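Local structure of purine nucleoside phosphorylase (Schistosoma mansoni, 5KO5) at residues 160-165 / 230-235; 87-92 / 223-228; 7-12 / 105-110. The protein probably catalyses the reversible phosphorolysis of purine nucleosides such as inosine and guanosine, giving the free base and ribose 1-phosphate, and here holds cytosine in its pocket. All coordinates share one frame; numbering follows the deposited sequence.

Contact 1 (160-165 / 230-235); sequences RFPDLS and ACHCGI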
loop_
_atom_site.group_PDB
_atom_site.type_symbol
_atom_site.label_atom_id
_atom_site.label_comp_id
_atom_site.label_asym_id
_atom_site.label_seq_id
_atom_site.Cartn_x
_atom_site.Cartn_y
_atom_site.Cartn_z
ATOM N N ARG A 160 -16.508 -12.493 5.854
ATOM C CA ARG A 160 -15.173 -11.992 6.169
ATOM C C ARG A 160 -14.294 -11.911 4.922
ATOM O O ARG A 160 -13.528 -10.952 4.752
ATOM C CB ARG A 160 -14.547 -12.894 7.240
ATOM C CG ARG A 160 -13.050 -12.658 7.499
ATOM C CD ARG A 160 -12.755 -11.402 8.349
ATOM N NE ARG A 160 -12.917 -10.146 7.617
ATOM C CZ ARG A 160 -12.594 -8.960 8.109
ATOM N NH1 ARG A 160 -12.784 -7.860 7.396
ATOM N NH2 ARG A 160 -12.133 -8.863 9.349
ATOM N N PHE A 161 -14.375 -12.913 4.043
ATOM C CA PHE A 161 -13.491 -13.015 2.880
ATOM C C PHE A 161 -14.327 -13.061 1.609
ATOM O O PHE A 161 -14.599 -14.145 1.090
ATOM C CB PHE A 161 -12.637 -14.281 2.954
ATOM C CG PHE A 161 -11.856 -14.430 4.233
ATOM C CD1 PHE A 161 -10.741 -13.633 4.476
ATOM C CD2 PHE A 161 -12.224 -15.370 5.180
ATOM C CE1 PHE A 161 -10.004 -13.772 5.638
ATOM C CE2 PHE A 161 -11.486 -15.516 6.363
ATOM C CZ PHE A 161 -10.386 -14.720 6.589
ATOM N N PRO A 162 -14.705 -11.922 1.036
ATOM C CA PRO A 162 -15.493 -11.976 -0.203
ATOM C C PRO A 162 -14.635 -12.380 -1.387
ATOM O O PRO A 162 -13.466 -11.999 -1.488
ATOM C CB PRO A 162 -15.995 -10.542 -0.387
ATOM C CG PRO A 162 -15.648 -9.806 0.843
ATOM C CD PRO A 162 -14.592 -10.561 1.577
ATOM N N ASP A 163 -15.243 -13.134 -2.293
ATOM C CA ASP A 163 -14.674 -13.403 -3.603
ATOM C C ASP A 163 -15.109 -12.307 -4.565
ATOM O O ASP A 163 -16.274 -11.900 -4.574
ATOM C CB ASP A 163 -15.184 -14.751 -4.109
ATOM C CG ASP A 163 -14.884 -14.967 -5.564
ATOM O OD1 ASP A 163 -13.733 -15.302 -5.889
ATOM O OD2 ASP A 163 -15.803 -14.790 -6.389
ATOM N N LEU A 164 -14.166 -11.828 -5.374
ATOM C CA LEU A 164 -14.428 -10.730 -6.296
ATOM C C LEU A 164 -14.543 -11.183 -7.742
ATOM O O LEU A 164 -14.574 -10.332 -8.644
ATOM C CB LEU A 164 -13.339 -9.666 -6.158
ATOM C CG LEU A 164 -13.198 -9.075 -4.755
ATOM C CD1 LEU A 164 -12.048 -8.087 -4.724
ATOM C CD2 LEU A 164 -14.487 -8.382 -4.320
ATOM N N SER A 165 -14.617 -12.497 -7.978
ATOM C CA SER A 165 -14.639 -13.042 -9.334
ATOM C C SER A 165 -15.849 -12.569 -10.126
ATOM O O SER A 165 -15.793 -12.505 -11.359
ATOM C CB SER A 165 -14.621 -14.569 -9.282
ATOM O OG SER A 165 -13.459 -15.038 -8.620
ATOM N N ALA A 230 -20.081 -2.974 -2.193
ATOM C CA ALA A 230 -21.291 -3.477 -2.839
ATOM C C ALA A 230 -21.241 -4.996 -2.985
ATOM O O ALA A 230 -22.203 -5.699 -2.634
ATOM C CB ALA A 230 -21.462 -2.809 -4.204
ATOM N N CYS A 231 -20.120 -5.520 -3.495
ATOM C CA CYS A 231 -19.979 -6.961 -3.676
ATOM C C CYS A 231 -20.110 -7.688 -2.343
ATOM O O CYS A 231 -20.762 -8.736 -2.252
ATOM C CB CYS A 231 -18.621 -7.242 -4.320
ATOM S SG CYS A 231 -18.278 -8.991 -4.632
ATOM N N HIS A 232 -19.518 -7.123 -1.292
ATOM C CA HIS A 232 -19.574 -7.734 0.028
ATOM C C HIS A 232 -21.017 -7.920 0.496
ATOM O O HIS A 232 -21.347 -8.946 1.103
ATOM C CB HIS A 232 -18.754 -6.861 0.985
ATOM C CG HIS A 232 -18.768 -7.311 2.406
ATOM N ND1 HIS A 232 -19.594 -6.745 3.353
ATOM C CD2 HIS A 232 -18.022 -8.234 3.057
ATOM C CE1 HIS A 232 -19.368 -7.315 4.524
ATOM N NE2 HIS A 232 -18.425 -8.229 4.371
ATOM N N CYS A 233 -21.896 -6.955 0.203
ATOM C CA CYS A 233 -23.278 -7.039 0.667
ATOM C C CYS A 233 -24.261 -7.471 -0.424
ATOM O O CYS A 233 -25.477 -7.317 -0.250
ATOM C CB CYS A 233 -23.713 -5.741 1.357
ATOM S SG CYS A 233 -23.954 -4.306 0.278
ATOM N N GLY A 234 -23.770 -8.029 -1.529
ATOM C CA GLY A 234 -24.646 -8.644 -2.515
ATOM C C GLY A 234 -25.277 -7.718 -3.536
ATOM O O GLY A 234 -26.251 -8.115 -4.191
ATOM N N ILE A 235 -24.768 -6.502 -3.697
ATOM C CA ILE A 235 -25.256 -5.561 -4.697
ATOM C C ILE A 235 -24.460 -5.777 -5.978
ATOM O O ILE A 235 -23.221 -5.793 -5.958
ATOM C CB ILE A 235 -25.114 -4.115 -4.186
ATOM C CG1 ILE A 235 -26.063 -3.865 -3.011
ATOM C CG2 ILE A 235 -25.371 -3.106 -5.307
ATOM C CD1 ILE A 235 -25.895 -2.505 -2.380
#
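Pro162 and His232 meet at the C-terminal end of helix 224-232, which closes in a Schellman motif with Gly234, at positive phi, as its C-prime residue. The loop 160-165, extended at Phe161 to Asp163, lies along this end. Pro162 approaches the His232 imidazole at its edge and in its plane, CG standing 3.6 Å from CD2, so the pyrrolidine covers neither ring face. The imidazole swings out to the proline because CG of His232 is anti to the backbone N (chi1 177°), and the neighbouring ring atom, NE2, is hydrogen-bonded to Asn153 OD1. One residue earlier in the helix, Cys231 directs its sulfur at the loop, with Asp163 O 3.5 Å from SG. The same sulfur receives a methyl group, Leu164 CD2, at 3.9 Å. This pairing shows how a loop can seat on a helix terminus through van der Waals packing, with no hydrogen bond between the two segments. The loop also faces a second subunit: Phe161 meets the rings of its Tyr90 and His259, and Arg160 forms a salt bridge with its Glu91. Within the loop, Ser165 OG donates to the syn lone pair of Asp163 OD1 over 2.8 Å.

Contact 2 (87-92 / 223-228); sequences LHMYEG and TVPEVI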
loop_
_atom_site.group_PDB
_atom_site.type_symbol
_atom_site.label_atom_id
_atom_site.label_comp_id
_atom_site.label_asym_id
_atom_site.label_seq_id
_atom_site.Cartn_x
_atom_site.Cartn_y
_atom_site.Cartn_z
ATOM N N LEU A 87 -17.417 10.288 -2.340
ATOM C CA LEU A 87 -16.374 10.243 -1.325
ATOM C C LEU A 87 -15.181 9.490 -1.898
ATOM O O LEU A 87 -15.297 8.309 -2.239
ATOM C CB LEU A 87 -16.883 9.544 -0.070
ATOM C CG LEU A 87 -18.193 10.092 0.491
ATOM C CD1 LEU A 87 -18.641 9.212 1.646
ATOM C CD2 LEU A 87 -18.015 11.523 0.934
ATOM N N HIS A 88 -14.031 10.156 -1.984
ATOM C CA HIS A 88 -12.815 9.563 -2.537
ATOM C C HIS A 88 -11.793 9.311 -1.437
ATOM O O HIS A 88 -11.594 10.148 -0.552
ATOM C CB HIS A 88 -12.177 10.509 -3.548
ATOM C CG HIS A 88 -12.943 10.648 -4.825
ATOM N ND1 HIS A 88 -13.792 11.706 -5.077
ATOM C CD2 HIS A 88 -12.944 9.889 -5.944
ATOM C CE1 HIS A 88 -14.307 11.573 -6.287
ATOM N NE2 HIS A 88 -13.809 10.478 -6.835
ATOM N N MET A 89 -11.109 8.168 -1.517
ATOM C CA MET A 89 -10.201 7.799 -0.436
ATOM C C MET A 89 -8.964 8.690 -0.386
ATOM O O MET A 89 -8.396 8.869 0.697
ATOM C CB MET A 89 -9.899 6.294 -0.474
ATOM C CG MET A 89 -11.203 5.490 -0.328
ATOM S SD MET A 89 -11.037 3.824 0.338
ATOM C CE MET A 89 -10.510 4.169 2.009
ATOM N N TYR A 90 -8.575 9.306 -1.505
ATOM C CA TYR A 90 -7.441 10.228 -1.450
ATOM C C TYR A 90 -7.737 11.457 -0.607
ATOM O O TYR A 90 -6.799 12.189 -0.279
ATOM C CB TYR A 90 -6.945 10.633 -2.851
ATOM C CG TYR A 90 -8.012 11.230 -3.741
ATOM C CD1 TYR A 90 -8.541 12.492 -3.488
ATOM C CD2 TYR A 90 -8.490 10.529 -4.836
ATOM C CE1 TYR A 90 -9.535 13.027 -4.293
ATOM C CE2 TYR A 90 -9.478 11.057 -5.643
ATOM C CZ TYR A 90 -9.991 12.306 -5.369
ATOM O OH TYR A 90 -10.983 12.809 -6.172
ATOM N N GLU A 91 -9.003 11.726 -0.280
ATOM C CA GLU A 91 -9.313 12.833 0.621
ATOM C C GLU A 91 -9.006 12.510 2.073
ATOM O O GLU A 91 -9.014 13.421 2.908
ATOM C CB GLU A 91 -10.792 13.208 0.536
ATOM C CG GLU A 91 -11.172 13.882 -0.738
ATOM C CD GLU A 91 -10.608 15.310 -0.876
ATOM O OE1 GLU A 91 -10.317 15.998 0.139
ATOM O OE2 GLU A 91 -10.488 15.748 -2.022
ATOM N N GLY A 92 -8.756 11.246 2.391
ATOM C CA GLY A 92 -8.500 10.824 3.748
ATOM C C GLY A 92 -9.673 10.177 4.444
ATOM O O GLY A 92 -9.551 9.842 5.628
ATOM N N THR A 223 -13.773 4.060 -7.293
ATOM C CA THR A 223 -14.600 2.985 -7.838
ATOM C C THR A 223 -14.385 1.648 -7.141
ATOM O O THR A 223 -15.343 1.057 -6.643
ATOM C CB THR A 223 -14.429 2.889 -9.351
ATOM O OG1 THR A 223 -14.865 4.132 -9.925
ATOM C CG2 THR A 223 -15.273 1.754 -9.920
ATOM N N VAL A 224 -13.147 1.161 -7.093
ATOM C CA VAL A 224 -12.835 -0.123 -6.468
ATOM C C VAL A 224 -13.324 -0.210 -5.019
ATOM O O VAL A 224 -13.887 -1.247 -4.638
ATOM C CB VAL A 224 -11.349 -0.476 -6.656
ATOM C CG1 VAL A 224 -10.937 -1.653 -5.771
ATOM C CG2 VAL A 224 -11.072 -0.786 -8.130
ATOM N N PRO A 225 -13.181 0.825 -4.181
ATOM C CA PRO A 225 -13.713 0.696 -2.807
ATOM C C PRO A 225 -15.214 0.478 -2.787
ATOM O O PRO A 225 -15.705 -0.417 -2.086
ATOM C CB PRO A 225 -13.301 2.019 -2.136
ATOM C CG PRO A 225 -12.065 2.459 -2.932
ATOM C CD PRO A 225 -12.390 2.064 -4.352
ATOM N N GLU A 226 -15.943 1.235 -3.607
ATOM C CA GLU A 226 -17.395 1.090 -3.647
ATOM C C GLU A 226 -17.790 -0.262 -4.203
ATOM O O GLU A 226 -18.743 -0.881 -3.708
ATOM C CB GLU A 226 -18.012 2.194 -4.509
ATOM C CG GLU A 226 -17.893 3.573 -3.924
ATOM C CD GLU A 226 -16.739 4.356 -4.502
ATOM O OE1 GLU A 226 -15.667 3.761 -4.693
ATOM O OE2 GLU A 226 -16.905 5.571 -4.760
ATOM N N VAL A 227 -17.092 -0.725 -5.248
ATOM C CA VAL A 227 -17.349 -2.043 -5.819
ATOM C C VAL A 227 -17.219 -3.122 -4.758
ATOM O O VAL A 227 -18.041 -4.045 -4.685
ATOM C CB VAL A 227 -16.398 -2.314 -7.002
ATOM C CG1 VAL A 227 -16.520 -3.764 -7.451
ATOM C CG2 VAL A 227 -16.696 -1.374 -8.166
ATOM N N ILE A 228 -16.181 -3.032 -3.923
ATOM C CA ILE A 228 -15.937 -4.069 -2.931
ATOM C C ILE A 228 -17.016 -4.050 -1.858
ATOM O O ILE A 228 -17.517 -5.103 -1.457
ATOM C CB ILE A 228 -14.520 -3.922 -2.362
ATOM C CG1 ILE A 228 -13.518 -4.363 -3.430
ATOM C CG2 ILE A 228 -14.344 -4.720 -1.063
ATOM C CD1 ILE A 228 -12.046 -4.086 -3.077
HETATM O O HOH W 1 -17.428 6.524 -2.345
HETATM O O HOH W 2 -14.167 6.155 -4.310
#
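Met89 and Pro225 mark the closest approach of two short helical turns, their CA atoms 8.3 Å apart: segment 87-92 winds into a 3-10 turn at 89-91, while 223-228 opens helix 224-232 with Thr223 at its N-cap. The 3-10 turn is closed by Glu91 N to His88 O and Gly92 N to Met89 O, and Gly92 leaves it at positive phi. Across the gap, the methionine thioether and the proline ring run past one another in opposing senses, SD lying 3.7 Å from Pro225 CG and 3.8 Å from Pro225 CB. In the phosphorylase superfamily fold this places the loop after strand 78-84 against the first turn of a helix beside the central mixed sheet, where Phe196 of strand 189-196 also packs on Pro225. A second, polar layer runs through water. Leu87 O and Glu226 OE2 are 4.1 Å apart, and water 1 spans them, donating to the carbonyl at 2.8 Å and, more weakly, to the carboxylate at 2.6 Å. The carboxylate is brought round to this water by a bend at chi2 (98°), and OE2 also forms a salt bridge with Arg86, whose positive charge would be expected to stabilise the buried anion. The 3-10 turn lies at a subunit boundary, and Met89 also packs on Leu145 of the third subunit.

Contact 3 (7-12 / 105-110); sequences ANYENA and MKLLGV. With EDO (1,2-ethanediol), chain E.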
loop_
_atom_site.group_PDB
_atom_site.type_symbol
_atom_site.label_atom_id
_atom_site.label_comp_id
_atom_site.label_asym_id
_atom_site.label_seq_id
_atom_site.Cartn_x
_atom_site.Cartn_y
_atom_site.Cartn_z
ATOM N N ALA A 7 -19.198 1.588 10.227
ATOM C CA ALA A 7 -20.189 1.254 9.200
ATOM C C ALA A 7 -20.887 -0.074 9.526
ATOM O O ALA A 7 -20.840 -1.057 8.780
ATOM C CB ALA A 7 -19.525 1.218 7.829
ATOM N N ASN A 8 -21.520 -0.096 10.691
ATOM C CA ASN A 8 -22.156 -1.312 11.169
ATOM C C ASN A 8 -23.655 -1.305 10.869
ATOM O O ASN A 8 -24.218 -0.338 10.344
ATOM C CB ASN A 8 -21.830 -1.578 12.646
ATOM C CG ASN A 8 -22.378 -0.520 13.580
ATOM O OD1 ASN A 8 -23.277 0.245 13.227
ATOM N ND2 ASN A 8 -21.838 -0.472 14.791
ATOM N N TYR A 9 -24.297 -2.410 11.243
ATOM C CA TYR A 9 -25.710 -2.620 10.965
ATOM C C TYR A 9 -26.569 -1.581 11.678
ATOM O O TYR A 9 -27.461 -0.976 11.069
ATOM C CB TYR A 9 -26.038 -4.029 11.439
ATOM C CG TYR A 9 -27.417 -4.560 11.182
ATOM C CD1 TYR A 9 -27.984 -4.537 9.919
ATOM C CD2 TYR A 9 -28.118 -5.165 12.205
ATOM C CE1 TYR A 9 -29.239 -5.074 9.696
ATOM C CE2 TYR A 9 -29.359 -5.702 12.005
ATOM C CZ TYR A 9 -29.924 -5.662 10.748
ATOM O OH TYR A 9 -31.166 -6.210 10.562
ATOM N N GLU A 10 -26.292 -1.338 12.959
ATOM C CA GLU A 10 -27.090 -0.375 13.717
ATOM C C GLU A 10 -26.964 1.033 13.138
ATOM O O GLU A 10 -27.966 1.739 12.968
ATOM C CB GLU A 10 -26.671 -0.389 15.189
ATOM C CG GLU A 10 -27.286 0.747 15.999
ATOM C CD GLU A 10 -26.840 0.754 17.452
ATOM O OE1 GLU A 10 -27.521 1.396 18.282
ATOM O OE2 GLU A 10 -25.811 0.120 17.763
ATOM N N ASN A 11 -25.740 1.458 12.830
ATOM C CA ASN A 11 -25.543 2.822 12.351
ATOM C C ASN A 11 -26.118 3.008 10.955
ATOM O O ASN A 11 -26.733 4.041 10.666
ATOM C CB ASN A 11 -24.057 3.168 12.376
ATOM C CG ASN A 11 -23.513 3.279 13.786
ATOM O OD1 ASN A 11 -24.270 3.461 14.744
ATOM N ND2 ASN A 11 -22.196 3.189 13.923
ATOM N N ALA A 12 -25.907 2.037 10.064
ATOM C CA ALA A 12 -26.499 2.137 8.735
ATOM C C ALA A 12 -28.020 2.134 8.817
ATOM O O ALA A 12 -28.689 2.831 8.041
ATOM C CB ALA A 12 -25.997 1.004 7.838
ATOM N N MET A 105 -27.464 2.231 1.225
ATOM C CA MET A 105 -28.147 1.837 -0.005
ATOM C C MET A 105 -28.699 0.425 0.101
ATOM O O MET A 105 -29.840 0.173 -0.292
ATOM C CB MET A 105 -27.203 1.917 -1.202
ATOM C CG MET A 105 -26.877 3.323 -1.643
ATOM S SD MET A 105 -25.917 3.227 -3.161
ATOM C CE MET A 105 -25.633 4.970 -3.493
ATOM N N LYS A 106 -27.907 -0.509 0.637
ATOM C CA LYS A 106 -28.375 -1.886 0.757
ATOM C C LYS A 106 -29.628 -1.958 1.619
ATOM O O LYS A 106 -30.616 -2.596 1.242
ATOM C CB LYS A 106 -27.268 -2.773 1.332
ATOM C CG LYS A 106 -27.697 -4.235 1.582
ATOM C CD LYS A 106 -27.828 -5.020 0.274
ATOM C CE LYS A 106 -28.490 -6.377 0.451
ATOM N NZ LYS A 106 -27.732 -7.298 1.323
ATOM N N LEU A 107 -29.609 -1.288 2.779
ATOM C CA LEU A 107 -30.769 -1.310 3.664
ATOM C C LEU A 107 -31.970 -0.604 3.053
ATOM O O LEU A 107 -33.111 -0.923 3.405
ATOM C CB LEU A 107 -30.431 -0.695 5.021
ATOM C CG LEU A 107 -29.352 -1.461 5.796
ATOM C CD1 LEU A 107 -29.187 -0.875 7.181
ATOM C CD2 LEU A 107 -29.670 -2.940 5.878
ATOM N N LEU A 108 -31.742 0.355 2.157
ATOM C CA LEU A 108 -32.853 1.008 1.472
ATOM C C LEU A 108 -33.477 0.132 0.401
ATOM O O LEU A 108 -34.581 0.447 -0.064
ATOM C CB LEU A 108 -32.406 2.328 0.839
ATOM C CG LEU A 108 -32.033 3.464 1.793
ATOM C CD1 LEU A 108 -31.405 4.623 1.030
ATOM C CD2 LEU A 108 -33.243 3.921 2.607
ATOM N N GLY A 109 -32.812 -0.947 0.004
ATOM C CA GLY A 109 -33.329 -1.860 -0.991
ATOM C C GLY A 109 -32.561 -1.910 -2.298
ATOM O O GLY A 109 -33.020 -2.581 -3.232
ATOM N N VAL A 110 -31.420 -1.221 -2.402
ATOM C CA VAL A 110 -30.669 -1.199 -3.650
ATOM C C VAL A 110 -30.169 -2.596 -3.979
ATOM O O VAL A 110 -29.567 -3.274 -3.137
ATOM C CB VAL A 110 -29.516 -0.188 -3.567
ATOM C CG1 VAL A 110 -28.520 -0.397 -4.712
ATOM C CG2 VAL A 110 -30.072 1.232 -3.578
HETATM C C1 EDO E . -27.860 -6.336 5.066
HETATM O O1 EDO E . -27.064 -6.991 4.067
HETATM C C2 EDO E . -29.279 -6.889 5.068
HETATM O O2 EDO E . -30.024 -6.355 3.963
#
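Leu107 reaches Ala12 because its CG stands anti to the carbonyl carbon (chi1 -63°) and its chi2 is extended at -174°, which carries the two methyl groups out from helix 95-108 toward the first turn of helix 9-23. The branches divide the work. CD1 goes to the backbone and methyl of one residue, 3.6 Å from Ala12 C and 3.8 Å from Ala12 CB. CD2 turns to the tyrosine, arriving near the plane of the Tyr9 ring at its edge, 4.4 Å from CE1, a looser touch than the alanine contact. Tyr9 in turn has CG anti to its own backbone nitrogen (chi1 -176°), and the ring end comes nearer to the leucine than its first bond would suggest. The pairing illustrates how the beginning of one helix can be fitted to the end of another: between these two segments one branched side chain, Leu107, makes the contact. Helix 9-23 begins with Asn8 as N-cap, its OD1 accepting from Asn11 N at 2.8 Å; helix 95-108 ends in a Schellman motif at Gly109. Farther along helix 9-23, Ser13 and Ala16 also touch Leu107, and Leu108 packs on Ala16 as well. Beside the leucine, Lys106 bends at chi2 and chi4 and gives a hydrogen bond from NZ to O1 of 1,2-ethanediol, 2.8 Å away. The diol probably comes from the crystallisation liquor, and its O2 is 3.9 Å from Leu107 CD2. Between the two segments, then, the attraction is dispersive and hydrophobic, at a partly exposed edge where Tyr9 and Leu107 meet, while the capping bond of Asn8 and the Schellman bonds at Gly109 are made within each segment.

In the fold
Contacts 1 and 2 use opposite ends of helix 224-232, and their centres are 15 Å apart; Leu164 CD1 of the first packs on Ile228 CG1 of the second at 4.2 Å. Contact 3, also centred 15 Å from contact 1, joins it through Lys106 NZ, 2.7 Å from Cys233 O in a probable hydrogen bond, and through Ile235 packing on Lys106 and Val110. Contacts 2 and 3 do not touch, their nearest atoms being about 8 Å apart. In contact 2 the Pro225 side chain is about 12 Å from bound cytosine, while the loop of contact 1 reaches pocket residues of the second subunit: Phe161 packs on its Met221, and Asp163 OD1 bonds weakly to its Ile257 N.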